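Local structure of type IV pilus biogenesis protein PilB (Streptococcus sanguinis, 7B7P) at residues K62-N66 and S79-S85; K90-K96 and S108-K114; L36-F41 and K144-A148; E9-Q13 and N120-I124; T49-Y54 and F422-P426. The protein acts as a bimodular minor pilin of type IV pili, joining a pilin module to a metal-binding von Willebrand factor A-like module, and has a direct role in adhesion. One frame throughout, in Å; residues are numbered along the deposited sequence.

Contact 1 of 5, residues K62-N66 and S79-S85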
# COMPACT_ATOMS: atom_id res chain seq x y z
N LYS A 62 7.91 -10.30 -36.70
CA LYS A 62 8.28 -11.55 -37.35
C LYS A 62 9.34 -12.31 -36.58
O LYS A 62 9.75 -13.40 -37.03
CB LYS A 62 8.76 -11.27 -38.78
CG LYS A 62 7.84 -10.31 -39.52
CD LYS A 62 7.79 -10.56 -41.02
CE LYS A 62 8.97 -9.91 -41.72
NZ LYS A 62 8.93 -10.17 -43.18
N LYS A 63 9.79 -11.79 -35.45
CA LYS A 63 10.83 -12.46 -34.67
C LYS A 63 10.54 -12.30 -33.18
O LYS A 63 10.08 -11.25 -32.73
CB LYS A 63 12.21 -11.89 -35.05
CG LYS A 63 12.92 -12.66 -36.17
CD LYS A 63 12.91 -14.16 -35.92
CE LYS A 63 12.84 -14.96 -37.21
NZ LYS A 63 12.59 -16.40 -36.90
N VAL A 64 10.78 -13.37 -32.42
CA VAL A 64 10.72 -13.31 -30.97
C VAL A 64 12.12 -12.96 -30.48
O VAL A 64 13.07 -13.71 -30.73
CB VAL A 64 10.27 -14.64 -30.35
CG1 VAL A 64 10.38 -14.58 -28.82
CG2 VAL A 64 8.85 -15.01 -30.79
N MET A 65 12.25 -11.84 -29.78
CA MET A 65 13.58 -11.40 -29.37
C MET A 65 13.68 -11.16 -27.87
O MET A 65 12.69 -11.08 -27.14
CB MET A 65 14.03 -10.15 -30.14
CG MET A 65 14.70 -10.59 -31.43
SD MET A 65 14.38 -9.54 -32.82
CE MET A 65 12.63 -9.40 -32.59
N ASN A 66 14.93 -11.04 -27.45
CA ASN A 66 15.33 -11.10 -26.06
C ASN A 66 16.37 -10.01 -25.84
O ASN A 66 17.53 -10.17 -26.23
CB ASN A 66 15.88 -12.48 -25.74
CG ASN A 66 16.34 -12.62 -24.32
OD1 ASN A 66 15.83 -11.95 -23.42
ND2 ASN A 66 17.30 -13.51 -24.09
N SER A 79 19.07 -10.19 -29.15
CA SER A 79 19.24 -11.51 -29.74
C SER A 79 17.88 -12.14 -30.02
O SER A 79 16.98 -12.05 -29.18
CB SER A 79 20.05 -12.43 -28.82
OG SER A 79 19.94 -13.78 -29.24
N GLU A 80 17.74 -12.78 -31.18
CA GLU A 80 16.51 -13.50 -31.48
C GLU A 80 16.48 -14.82 -30.72
O GLU A 80 17.47 -15.56 -30.70
CB GLU A 80 16.35 -13.76 -32.97
CG GLU A 80 14.99 -14.37 -33.29
CD GLU A 80 15.05 -15.68 -34.09
OE1 GLU A 80 16.11 -16.00 -34.68
OE2 GLU A 80 14.04 -16.42 -34.09
N LEU A 81 15.34 -15.10 -30.09
CA LEU A 81 15.11 -16.38 -29.42
C LEU A 81 14.52 -17.34 -30.44
O LEU A 81 13.38 -17.17 -30.89
CB LEU A 81 14.18 -16.20 -28.22
CG LEU A 81 14.93 -15.87 -26.94
CD1 LEU A 81 13.96 -15.52 -25.86
CD2 LEU A 81 15.80 -17.04 -26.53
N GLY A 82 15.30 -18.34 -30.81
CA GLY A 82 14.98 -19.21 -31.91
C GLY A 82 16.24 -19.56 -32.67
O GLY A 82 17.35 -19.30 -32.22
N THR A 83 16.05 -20.16 -33.84
CA THR A 83 17.19 -20.60 -34.63
C THR A 83 17.11 -20.27 -36.12
O THR A 83 18.16 -20.21 -36.77
CB THR A 83 17.39 -22.13 -34.49
OG1 THR A 83 16.17 -22.81 -34.82
CG2 THR A 83 17.83 -22.50 -33.07
N LYS A 84 15.93 -20.04 -36.69
CA LYS A 84 15.83 -19.97 -38.14
C LYS A 84 14.77 -18.96 -38.56
O LYS A 84 13.98 -18.47 -37.75
CB LYS A 84 15.51 -21.34 -38.75
CG LYS A 84 14.24 -21.97 -38.22
CD LYS A 84 14.06 -23.43 -38.67
CE LYS A 84 13.50 -23.53 -40.08
NZ LYS A 84 12.66 -22.35 -40.44
N SER A 85 14.78 -18.66 -39.85
CA SER A 85 13.72 -17.87 -40.46
C SER A 85 12.38 -18.58 -40.32
O SER A 85 12.31 -19.79 -40.06
CB SER A 85 14.02 -17.64 -41.94
OG SER A 85 13.36 -18.61 -42.75
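The side chain of K63 leaves its backbone sideways and bends back (chi1 -92°, chi2 m), so that NZ reaches S79-S85 twice: 3.2 Å to E80 OE2 in a salt bridge and 2.6 Å to K84 O in a hydrogen bond. E80 meets it with chi1 t and an off-well chi2 of -126°. The backbones form a short antiparallel pairing, with L81 N to V64 O at 2.7 Å, N66 N to S79 O at 2.9 Å and S79 N to N66 O at 3.3 Å. M65 (chi1 m) shares the sheet face of E80 and lays CG 3.4 Å from E80 CA. L81, in the m,t rotamer, puts CB 4.2 Å from V64 CG1 and CD1 3.6 Å from N66 CB. G82 is extended with positive phi (142°), where a CB would jam against the preceding carbonyl. The chemistry implies a charged clamp at the surface that supplements the main-chain bonds of this beta hairpin, while V64 and L81 supply the apolar part under helix 9-27.

Contact 2 of 5, residues K90-K96 and S108-K114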
# COMPACT_ATOMS: atom_id res chain seq x y z
N LYS A 90 4.09 -13.29 -39.90
CA LYS A 90 3.84 -12.36 -38.81
C LYS A 90 3.25 -13.11 -37.62
O LYS A 90 2.37 -13.96 -37.78
CB LYS A 90 2.93 -11.22 -39.27
CG LYS A 90 3.70 -9.98 -39.72
CD LYS A 90 3.76 -9.89 -41.25
CE LYS A 90 3.89 -8.44 -41.74
NZ LYS A 90 3.66 -8.29 -43.21
N LEU A 91 3.74 -12.78 -36.42
CA LEU A 91 3.53 -13.58 -35.23
C LEU A 91 2.63 -12.88 -34.22
O LEU A 91 2.56 -11.65 -34.18
CB LEU A 91 4.88 -13.91 -34.57
CG LEU A 91 5.81 -14.80 -35.39
CD1 LEU A 91 7.13 -15.02 -34.66
CD2 LEU A 91 5.12 -16.12 -35.66
N ASP A 92 1.93 -13.68 -33.41
CA ASP A 92 1.06 -13.20 -32.33
C ASP A 92 1.56 -13.81 -31.02
O ASP A 92 1.40 -15.02 -30.80
CB ASP A 92 -0.40 -13.56 -32.62
CG ASP A 92 -1.38 -12.93 -31.63
OD1 ASP A 92 -1.05 -11.88 -31.02
OD2 ASP A 92 -2.51 -13.47 -31.48
N LEU A 93 2.15 -12.99 -30.16
CA LEU A 93 2.76 -13.44 -28.91
C LEU A 93 2.03 -12.83 -27.72
O LEU A 93 1.91 -11.61 -27.62
CB LEU A 93 4.24 -13.05 -28.88
CG LEU A 93 4.89 -13.13 -27.50
CD1 LEU A 93 4.96 -14.58 -27.02
CD2 LEU A 93 6.28 -12.50 -27.56
N GLU A 94 1.56 -13.69 -26.81
CA GLU A 94 0.79 -13.21 -25.67
C GLU A 94 1.15 -14.00 -24.42
O GLU A 94 1.29 -15.23 -24.48
CB GLU A 94 -0.72 -13.31 -25.95
CG GLU A 94 -1.58 -13.08 -24.72
CD GLU A 94 -3.06 -12.97 -25.01
OE1 GLU A 94 -3.49 -13.35 -26.13
OE2 GLU A 94 -3.81 -12.50 -24.12
N PHE A 95 1.31 -13.30 -23.29
CA PHE A 95 1.59 -13.91 -22.00
C PHE A 95 0.44 -13.64 -21.03
O PHE A 95 -0.25 -12.62 -21.12
CB PHE A 95 2.87 -13.39 -21.38
CG PHE A 95 4.04 -13.42 -22.31
CD1 PHE A 95 4.23 -12.39 -23.21
CD2 PHE A 95 4.94 -14.48 -22.30
CE1 PHE A 95 5.30 -12.40 -24.08
CE2 PHE A 95 6.02 -14.49 -23.16
CZ PHE A 95 6.20 -13.45 -24.05
N LYS A 96 0.28 -14.56 -20.08
CA LYS A 96 -0.86 -14.56 -19.17
C LYS A 96 -0.51 -15.35 -17.92
O LYS A 96 0.03 -16.46 -18.03
CB LYS A 96 -2.10 -15.18 -19.83
CG LYS A 96 -3.38 -14.43 -19.54
CD LYS A 96 -4.59 -15.19 -20.08
CE LYS A 96 -5.60 -14.25 -20.76
NZ LYS A 96 -6.43 -14.98 -21.76
N SER A 108 0.81 -18.75 -18.88
CA SER A 108 0.42 -19.31 -20.16
C SER A 108 1.08 -18.52 -21.28
O SER A 108 1.17 -17.28 -21.22
CB SER A 108 -1.10 -19.36 -20.32
OG SER A 108 -1.58 -18.28 -21.07
N TYR A 109 1.57 -19.24 -22.27
CA TYR A 109 2.17 -18.66 -23.46
C TYR A 109 1.26 -18.90 -24.65
O TYR A 109 0.63 -19.96 -24.76
CB TYR A 109 3.53 -19.27 -23.75
CG TYR A 109 4.53 -19.22 -22.63
CD1 TYR A 109 4.96 -18.02 -22.10
CD2 TYR A 109 5.08 -20.40 -22.15
CE1 TYR A 109 5.92 -17.98 -21.09
CE2 TYR A 109 6.03 -20.39 -21.14
CZ TYR A 109 6.45 -19.17 -20.62
OH TYR A 109 7.38 -19.17 -19.61
N ASN A 110 1.20 -17.92 -25.53
CA ASN A 110 0.54 -18.03 -26.82
C ASN A 110 1.54 -17.59 -27.88
O ASN A 110 2.20 -16.56 -27.71
CB ASN A 110 -0.73 -17.19 -26.86
CG ASN A 110 -1.53 -17.39 -28.13
OD1 ASN A 110 -1.02 -17.15 -29.24
ND2 ASN A 110 -2.77 -17.84 -27.99
N LEU A 111 1.68 -18.37 -28.95
CA LEU A 111 2.63 -18.02 -30.00
C LEU A 111 2.09 -18.59 -31.31
O LEU A 111 2.35 -19.74 -31.67
CB LEU A 111 4.03 -18.54 -29.70
CG LEU A 111 5.08 -18.18 -30.76
CD1 LEU A 111 4.99 -16.70 -31.13
CD2 LEU A 111 6.47 -18.54 -30.29
N THR A 112 1.32 -17.76 -32.03
CA THR A 112 0.70 -18.22 -33.27
C THR A 112 1.07 -17.33 -34.45
O THR A 112 2.08 -16.61 -34.42
CB THR A 112 -0.82 -18.32 -33.12
OG1 THR A 112 -1.36 -17.10 -32.59
CG2 THR A 112 -1.21 -19.49 -32.22
N GLY A 113 0.25 -17.37 -35.50
CA GLY A 113 0.54 -16.71 -36.76
C GLY A 113 0.02 -17.51 -37.94
O GLY A 113 0.09 -18.75 -37.92
N LYS A 114 -0.50 -16.84 -38.96
CA LYS A 114 -1.06 -17.52 -40.12
C LYS A 114 -0.02 -17.61 -41.24
O LYS A 114 0.78 -16.69 -41.44
CB LYS A 114 -2.32 -16.82 -40.62
CG LYS A 114 -3.58 -17.18 -39.83
CD LYS A 114 -4.11 -16.01 -39.01
CE LYS A 114 -4.98 -16.49 -37.85
NZ LYS A 114 -5.02 -15.51 -36.73
O HOH W 1 -1.69 -16.55 -23.38
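Strands 92-96 and 108-112 run antiparallel (174°, axes 4.7 Å apart) as a beta hairpin, and their two faces differ in character. On the face of L93, F95, Y109 and L111, the knob is L111: its CD1 lies 4.4 Å from both L91 CB and L93 CB, filling the dip between these leucines. F95 and Y109 touch at their borders, CD2 to CD1 at 3.5 Å, with planes at 88° and without stacking. Helix 9-27 closes over F95, Y109 and L111, and Y109 OH bonds to D24 there. At the far end G113 has no CB, which would clash with K90 O and crowd L91 CD2; that methyl settles 3.3 Å from T112 O. The other face is polar: T112 OG1 sits 3.7 Å from D92 CB, E94 CB 4.0 Å from N110 CB, and S108 OG 3.4 Å from K96 CB. A water lies 2.9 Å from S108 OG and makes a weak bond to E94 O. Backbone bonds such as S108 N to K96 O (2.6 Å) and N110 N to E94 O (2.9 Å) hold the ladder. The chemistry is amphipathic: apolar toward the helix, polar and charged on the reverse.

Contact 3 of 5, residues L36-F41 and K144-A148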
# COMPACT_ATOMS: atom_id res chain seq x y z
N LEU A 36 3.79 -7.05 -19.66
CA LEU A 36 3.63 -5.70 -20.19
C LEU A 36 2.70 -5.68 -21.39
O LEU A 36 2.73 -6.60 -22.22
CB LEU A 36 4.98 -5.12 -20.59
CG LEU A 36 6.09 -5.31 -19.55
CD1 LEU A 36 7.36 -4.68 -20.07
CD2 LEU A 36 5.70 -4.71 -18.20
N ASP A 37 1.89 -4.62 -21.51
CA ASP A 37 1.15 -4.36 -22.74
C ASP A 37 2.00 -3.50 -23.68
O ASP A 37 3.11 -3.08 -23.35
CB ASP A 37 -0.21 -3.73 -22.44
CG ASP A 37 -0.12 -2.36 -21.75
OD1 ASP A 37 0.62 -1.48 -22.23
OD2 ASP A 37 -0.82 -2.16 -20.74
N ASP A 38 1.46 -3.21 -24.87
CA ASP A 38 2.24 -2.47 -25.87
C ASP A 38 2.47 -0.96 -25.51
O ASP A 38 2.94 -0.22 -26.37
CB ASP A 38 1.58 -2.58 -27.25
CG ASP A 38 0.23 -1.87 -27.33
OD1 ASP A 38 -0.25 -1.33 -26.31
OD2 ASP A 38 -0.36 -1.87 -28.44
N SER A 39 2.16 -0.47 -24.30
CA SER A 39 2.57 0.89 -23.94
C SER A 39 4.01 0.92 -23.44
O SER A 39 4.71 1.92 -23.64
CB SER A 39 1.61 1.46 -22.90
OG SER A 39 2.13 1.34 -21.59
N LYS A 40 4.49 -0.15 -22.80
CA LYS A 40 5.87 -0.25 -22.34
C LYS A 40 6.70 -1.25 -23.15
O LYS A 40 7.76 -1.66 -22.69
CB LYS A 40 5.93 -0.60 -20.86
CG LYS A 40 5.25 0.41 -19.94
CD LYS A 40 5.87 0.42 -18.55
CE LYS A 40 5.95 1.84 -18.00
NZ LYS A 40 6.55 1.92 -16.64
N PHE A 41 6.23 -1.65 -24.33
CA PHE A 41 7.06 -2.42 -25.26
C PHE A 41 6.47 -2.31 -26.66
O PHE A 41 5.29 -2.58 -26.86
CB PHE A 41 7.16 -3.90 -24.84
CG PHE A 41 8.11 -4.70 -25.67
CD1 PHE A 41 9.47 -4.69 -25.40
CD2 PHE A 41 7.65 -5.45 -26.74
CE1 PHE A 41 10.35 -5.42 -26.17
CE2 PHE A 41 8.52 -6.19 -27.51
CZ PHE A 41 9.87 -6.17 -27.23
N LYS A 144 -6.29 -4.59 -22.57
CA LYS A 144 -5.16 -4.80 -23.47
C LYS A 144 -4.65 -6.24 -23.38
O LYS A 144 -4.88 -6.94 -22.39
CB LYS A 144 -4.02 -3.84 -23.16
CG LYS A 144 -4.35 -2.37 -23.20
CD LYS A 144 -4.02 -1.76 -24.56
CE LYS A 144 -2.91 -0.74 -24.43
NZ LYS A 144 -2.30 -0.45 -25.75
N LYS A 145 -3.92 -6.65 -24.41
CA LYS A 145 -3.49 -8.03 -24.58
C LYS A 145 -2.31 -8.42 -23.70
O LYS A 145 -2.35 -9.46 -23.04
CB LYS A 145 -3.14 -8.30 -26.05
CG LYS A 145 -3.49 -9.70 -26.50
CD LYS A 145 -2.83 -10.01 -27.85
CE LYS A 145 -3.75 -10.83 -28.76
NZ LYS A 145 -4.90 -10.01 -29.28
N GLY A 146 -1.23 -7.64 -23.69
CA GLY A 146 -0.08 -8.09 -22.92
C GLY A 146 0.84 -9.00 -23.72
O GLY A 146 0.70 -10.22 -23.71
N ILE A 147 1.79 -8.38 -24.42
CA ILE A 147 2.46 -8.99 -25.55
C ILE A 147 3.97 -9.08 -25.33
O ILE A 147 4.72 -9.24 -26.28
CB ILE A 147 2.13 -8.23 -26.84
CG1 ILE A 147 2.13 -6.71 -26.59
CG2 ILE A 147 0.78 -8.65 -27.37
CD1 ILE A 147 3.50 -6.09 -26.62
N ALA A 148 4.41 -8.96 -24.08
CA ALA A 148 5.83 -8.86 -23.79
C ALA A 148 6.03 -9.04 -22.30
O ALA A 148 5.09 -8.94 -21.51
CB ALA A 148 6.39 -7.51 -24.25
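K144 NZ and D38 OD1 form a salt bridge modelled at 2.3 Å, very short, near the surface. Deeper in, backbone bonds take over: L36 N donates to A148 O at 2.9 Å, while L36 O accepts from I147 N at 3.0 Å and, weakly, from A148 N at 3.4 Å. Two residues thus face one, a classic beta bulge. G146, at positive phi, brings its CA to 3.3 Å from L36 O. Just beyond L36 the chain folds into an Asx turn, D37 OD1 accepting from S39 N at 2.8 Å; D37 OD2 is taken by A141 N. Packing completes the contact. I147 CD1 is 3.9 Å from D38 CA and 4.2 Å from F41 CD2, at the edge of that ring, and A148 CB is 3.5 Å from F41 CD2. The contact sits where strand 32-36 ends and its antiparallel neighbour 148-152 begins: Y54 of strand 53-57 packs on L36 and F41, and the backbone of G146 bonds to F95 of strand 92-101.

Contact 4 of 5, residues E9-Q13 and N120-I124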
# COMPACT_ATOMS: atom_id res chain seq x y z
N GLU A 9 4.84 -26.84 -43.06
CA GLU A 9 4.24 -26.75 -41.73
C GLU A 9 5.10 -27.42 -40.67
O GLU A 9 5.52 -26.78 -39.70
CB GLU A 9 2.86 -27.41 -41.76
CG GLU A 9 1.71 -26.49 -42.01
CD GLU A 9 0.40 -27.17 -41.68
OE1 GLU A 9 -0.67 -26.54 -41.83
OE2 GLU A 9 0.45 -28.36 -41.27
N ALA A 10 5.36 -28.72 -40.84
CA ALA A 10 5.90 -29.59 -39.80
C ALA A 10 7.04 -28.96 -39.01
O ALA A 10 7.06 -29.05 -37.78
CB ALA A 10 6.36 -30.91 -40.42
N SER A 11 7.98 -28.31 -39.70
CA SER A 11 9.13 -27.72 -39.03
C SER A 11 8.96 -26.24 -38.71
O SER A 11 9.80 -25.69 -37.99
CB SER A 11 10.40 -27.93 -39.87
OG SER A 11 11.08 -29.11 -39.46
N ILE A 12 7.91 -25.59 -39.22
CA ILE A 12 7.50 -24.30 -38.67
C ILE A 12 6.92 -24.48 -37.27
O ILE A 12 7.24 -23.73 -36.34
CB ILE A 12 6.48 -23.62 -39.60
CG1 ILE A 12 7.10 -23.37 -40.98
CG2 ILE A 12 6.00 -22.32 -38.98
CD1 ILE A 12 6.37 -22.34 -41.79
N GLN A 13 6.05 -25.48 -37.10
CA GLN A 13 5.49 -25.76 -35.79
C GLN A 13 6.58 -26.16 -34.81
O GLN A 13 6.56 -25.74 -33.65
CB GLN A 13 4.42 -26.85 -35.89
CG GLN A 13 3.10 -26.36 -36.44
CD GLN A 13 2.15 -25.91 -35.35
OE1 GLN A 13 2.58 -25.42 -34.30
NE2 GLN A 13 0.84 -26.06 -35.60
N ASN A 120 -4.23 -20.68 -42.42
CA ASN A 120 -3.89 -21.79 -41.55
C ASN A 120 -3.16 -21.27 -40.31
O ASN A 120 -2.02 -20.82 -40.40
CB ASN A 120 -3.02 -22.79 -42.31
CG ASN A 120 -3.27 -24.21 -41.90
OD1 ASN A 120 -4.38 -24.59 -41.53
ND2 ASN A 120 -2.23 -25.03 -41.98
N LYS A 121 -3.83 -21.32 -39.15
CA LYS A 121 -3.17 -20.92 -37.92
C LYS A 121 -2.11 -21.94 -37.53
O LYS A 121 -2.33 -23.15 -37.63
CB LYS A 121 -4.20 -20.73 -36.78
CG LYS A 121 -4.77 -22.02 -36.15
CD LYS A 121 -4.15 -22.31 -34.77
CE LYS A 121 -4.15 -23.81 -34.43
NZ LYS A 121 -3.13 -24.14 -33.39
N LEU A 122 -0.94 -21.45 -37.13
CA LEU A 122 0.16 -22.30 -36.72
C LEU A 122 0.60 -21.90 -35.32
O LEU A 122 0.42 -20.76 -34.90
CB LEU A 122 1.36 -22.19 -37.68
CG LEU A 122 1.23 -22.91 -39.01
CD1 LEU A 122 2.50 -22.75 -39.81
CD2 LEU A 122 0.89 -24.37 -38.80
N GLY A 123 1.19 -22.85 -34.60
CA GLY A 123 1.75 -22.56 -33.30
C GLY A 123 1.02 -23.22 -32.14
O GLY A 123 0.45 -24.30 -32.27
N ILE A 124 1.06 -22.56 -30.99
CA ILE A 124 0.48 -23.07 -29.76
C ILE A 124 -0.53 -22.05 -29.26
O ILE A 124 -0.16 -20.93 -28.89
CB ILE A 124 1.54 -23.35 -28.70
CG1 ILE A 124 2.69 -24.16 -29.32
CG2 ILE A 124 0.93 -24.08 -27.50
CD1 ILE A 124 4.01 -23.46 -29.30
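This is a helix-to-loop packing contact, in which residues 120-124, leading into strand 124-130, lie across the first turns of helix 9-27. Such a helix laid against a sheet is the basic architecture of type IV pilins. E9, I12 and Q13, spaced i, i+3, i+4, reach the loop from one side of the helix. L122 is the chief knob: it points toward the helix, with CD1 3.6 Å from I12 CG2 and CD2 3.9 Å from E9 CG, and the side chain of Q13 also packs against L122. The backbones are nearest at G123, whose CA is 5.5 Å from Q13 CA; its phi of 112° suits a residue without a side chain. L86, M89 and Y115 touch I12, and M16 touches L122 from the next helical turn. L122 and I124 are also bonded through their backbones to G113 and L111. The chemistry is therefore mainly apolar, with L122 and I12 buried between more exposed polar side chains.

Contact 5 of 5, residues T49-Y54 and F422-P426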
# COMPACT_ATOMS: atom_id res chain seq x y z
N THR A 49 13.06 0.44 -19.98
CA THR A 49 13.53 0.91 -18.69
C THR A 49 14.82 0.19 -18.33
O THR A 49 14.91 -1.03 -18.46
CB THR A 49 12.46 0.66 -17.64
OG1 THR A 49 11.20 1.15 -18.12
CG2 THR A 49 12.81 1.34 -16.34
N ARG A 50 15.82 0.95 -17.89
CA ARG A 50 17.15 0.38 -17.72
C ARG A 50 17.18 -0.62 -16.57
O ARG A 50 16.44 -0.50 -15.59
CB ARG A 50 18.18 1.48 -17.46
CG ARG A 50 17.98 2.78 -18.22
CD ARG A 50 18.47 3.95 -17.37
NE ARG A 50 19.85 3.71 -16.94
CZ ARG A 50 20.93 4.13 -17.59
NH1 ARG A 50 20.80 4.83 -18.71
NH2 ARG A 50 22.14 3.85 -17.12
N GLU A 51 18.07 -1.61 -16.70
CA GLU A 51 18.32 -2.72 -15.77
C GLU A 51 17.20 -3.76 -15.77
O GLU A 51 17.21 -4.68 -14.93
CB GLU A 51 18.60 -2.23 -14.35
CG GLU A 51 19.56 -1.04 -14.29
CD GLU A 51 19.66 -0.41 -12.92
OE1 GLU A 51 20.52 0.48 -12.74
OE2 GLU A 51 18.89 -0.81 -12.02
N TRP A 52 16.26 -3.67 -16.70
CA TRP A 52 15.27 -4.71 -16.92
C TRP A 52 15.52 -5.35 -18.28
O TRP A 52 15.66 -4.65 -19.29
CB TRP A 52 13.85 -4.13 -16.85
CG TRP A 52 13.50 -3.76 -15.45
CD1 TRP A 52 13.60 -2.53 -14.89
CD2 TRP A 52 13.04 -4.65 -14.42
NE1 TRP A 52 13.21 -2.58 -13.57
CE2 TRP A 52 12.86 -3.87 -13.26
CE3 TRP A 52 12.74 -6.01 -14.37
CZ2 TRP A 52 12.40 -4.42 -12.06
CZ3 TRP A 52 12.28 -6.55 -13.18
CH2 TRP A 52 12.12 -5.75 -12.04
N SER A 53 15.60 -6.68 -18.29
CA SER A 53 15.66 -7.45 -19.53
C SER A 53 14.25 -7.75 -20.02
O SER A 53 13.30 -7.81 -19.24
CB SER A 53 16.44 -8.74 -19.30
OG SER A 53 17.51 -8.50 -18.41
N TYR A 54 14.11 -7.90 -21.34
CA TYR A 54 12.80 -8.00 -21.97
C TYR A 54 12.75 -9.16 -22.96
O TYR A 54 13.76 -9.54 -23.54
CB TYR A 54 12.43 -6.70 -22.71
CG TYR A 54 12.19 -5.49 -21.84
CD1 TYR A 54 13.23 -4.87 -21.16
CD2 TYR A 54 10.92 -4.94 -21.71
CE1 TYR A 54 13.01 -3.75 -20.38
CE2 TYR A 54 10.69 -3.83 -20.93
CZ TYR A 54 11.74 -3.24 -20.27
OH TYR A 54 11.52 -2.13 -19.48
N PHE A 422 6.35 -2.76 -7.48
CA PHE A 422 5.70 -2.21 -8.67
C PHE A 422 6.36 -0.92 -9.13
O PHE A 422 6.32 -0.61 -10.33
CB PHE A 422 4.23 -1.97 -8.37
CG PHE A 422 3.33 -2.37 -9.47
CD1 PHE A 422 3.13 -1.53 -10.55
CD2 PHE A 422 2.67 -3.59 -9.43
CE1 PHE A 422 2.28 -1.91 -11.59
CE2 PHE A 422 1.81 -3.98 -10.45
CZ PHE A 422 1.62 -3.14 -11.54
N VAL A 423 6.96 -0.16 -8.22
CA VAL A 423 7.53 1.13 -8.59
C VAL A 423 8.99 1.00 -9.01
O VAL A 423 9.46 1.75 -9.87
CB VAL A 423 7.34 2.15 -7.45
CG1 VAL A 423 8.37 1.93 -6.31
CG2 VAL A 423 7.41 3.58 -7.99
N SER A 424 9.72 0.04 -8.43
CA SER A 424 11.02 -0.31 -8.97
C SER A 424 10.91 -0.94 -10.36
O SER A 424 11.89 -0.97 -11.10
CB SER A 424 11.76 -1.25 -8.02
OG SER A 424 11.54 -0.89 -6.66
N GLY A 425 9.72 -1.40 -10.73
CA GLY A 425 9.54 -2.09 -11.99
C GLY A 425 9.84 -1.25 -13.21
O GLY A 425 10.13 -0.05 -13.12
N PRO A 426 9.76 -1.88 -14.38
CA PRO A 426 10.04 -1.23 -15.68
C PRO A 426 9.10 -0.07 -15.99
O PRO A 426 7.89 -0.30 -16.08
CB PRO A 426 9.85 -2.37 -16.68
CG PRO A 426 10.00 -3.62 -15.87
CD PRO A 426 9.44 -3.30 -14.53
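T49 opens the contact with its CB turned toward the C-terminal residues: OG1 approaches P426 C at 3.2 Å, while its backbone N donates to Y54 OH at 3.0 Å. From T49 to W52 the chain makes a type II beta turn, closed by a weak W52 N to T49 O bond of 3.4 Å, with R50 and E51 at the corner; E51 O is held by R152. W52 then supplies most of this segment's contact surface. Its NE1 donates to S424 O at 3.2 Å, and P426 CG lies over the face of the five-membered ring, 3.6 Å from the centroid and 16° off the normal, a CH-pi contact; F34 meets the same side chain edge-to-face. Here the two modules meet, for S424 lies on helix 402-424, the last helix of the von Willebrand factor A-like module, whereas W52 leads into strand 53-57 of the pilin sheet. G425 lies between, its C 3.6 Å from W52 NE1. S53 begins the strand, bonded through its backbone to Y151. Y54 reaches back from the strand: OH comes to 3.3 Å from P426 CB, while P426 O is bonded to K40 and K139.

All five contacts concern the pilin module, and contact 5 also joins it to the other module, whose Mg2+-binding residues S173 and D284 lie away from all of them. Contact 2 is central: its centre is 12 Å from those of contacts 3 and 4 and 13 Å from that of contact 1. It meets contact 3 through F95 N and G146 O (3.2 Å), and contact 4 through G113 O and L122 N (3.0 Å); V64 CG2 of contact 1 packs 4.2 Å from L111 CD1. Contact 3 in turn reaches contact 5, K40 NZ lying 2.7 Å from P426 O. Contacts 4 and 5 are the most distant pair, with centres 33 Å apart.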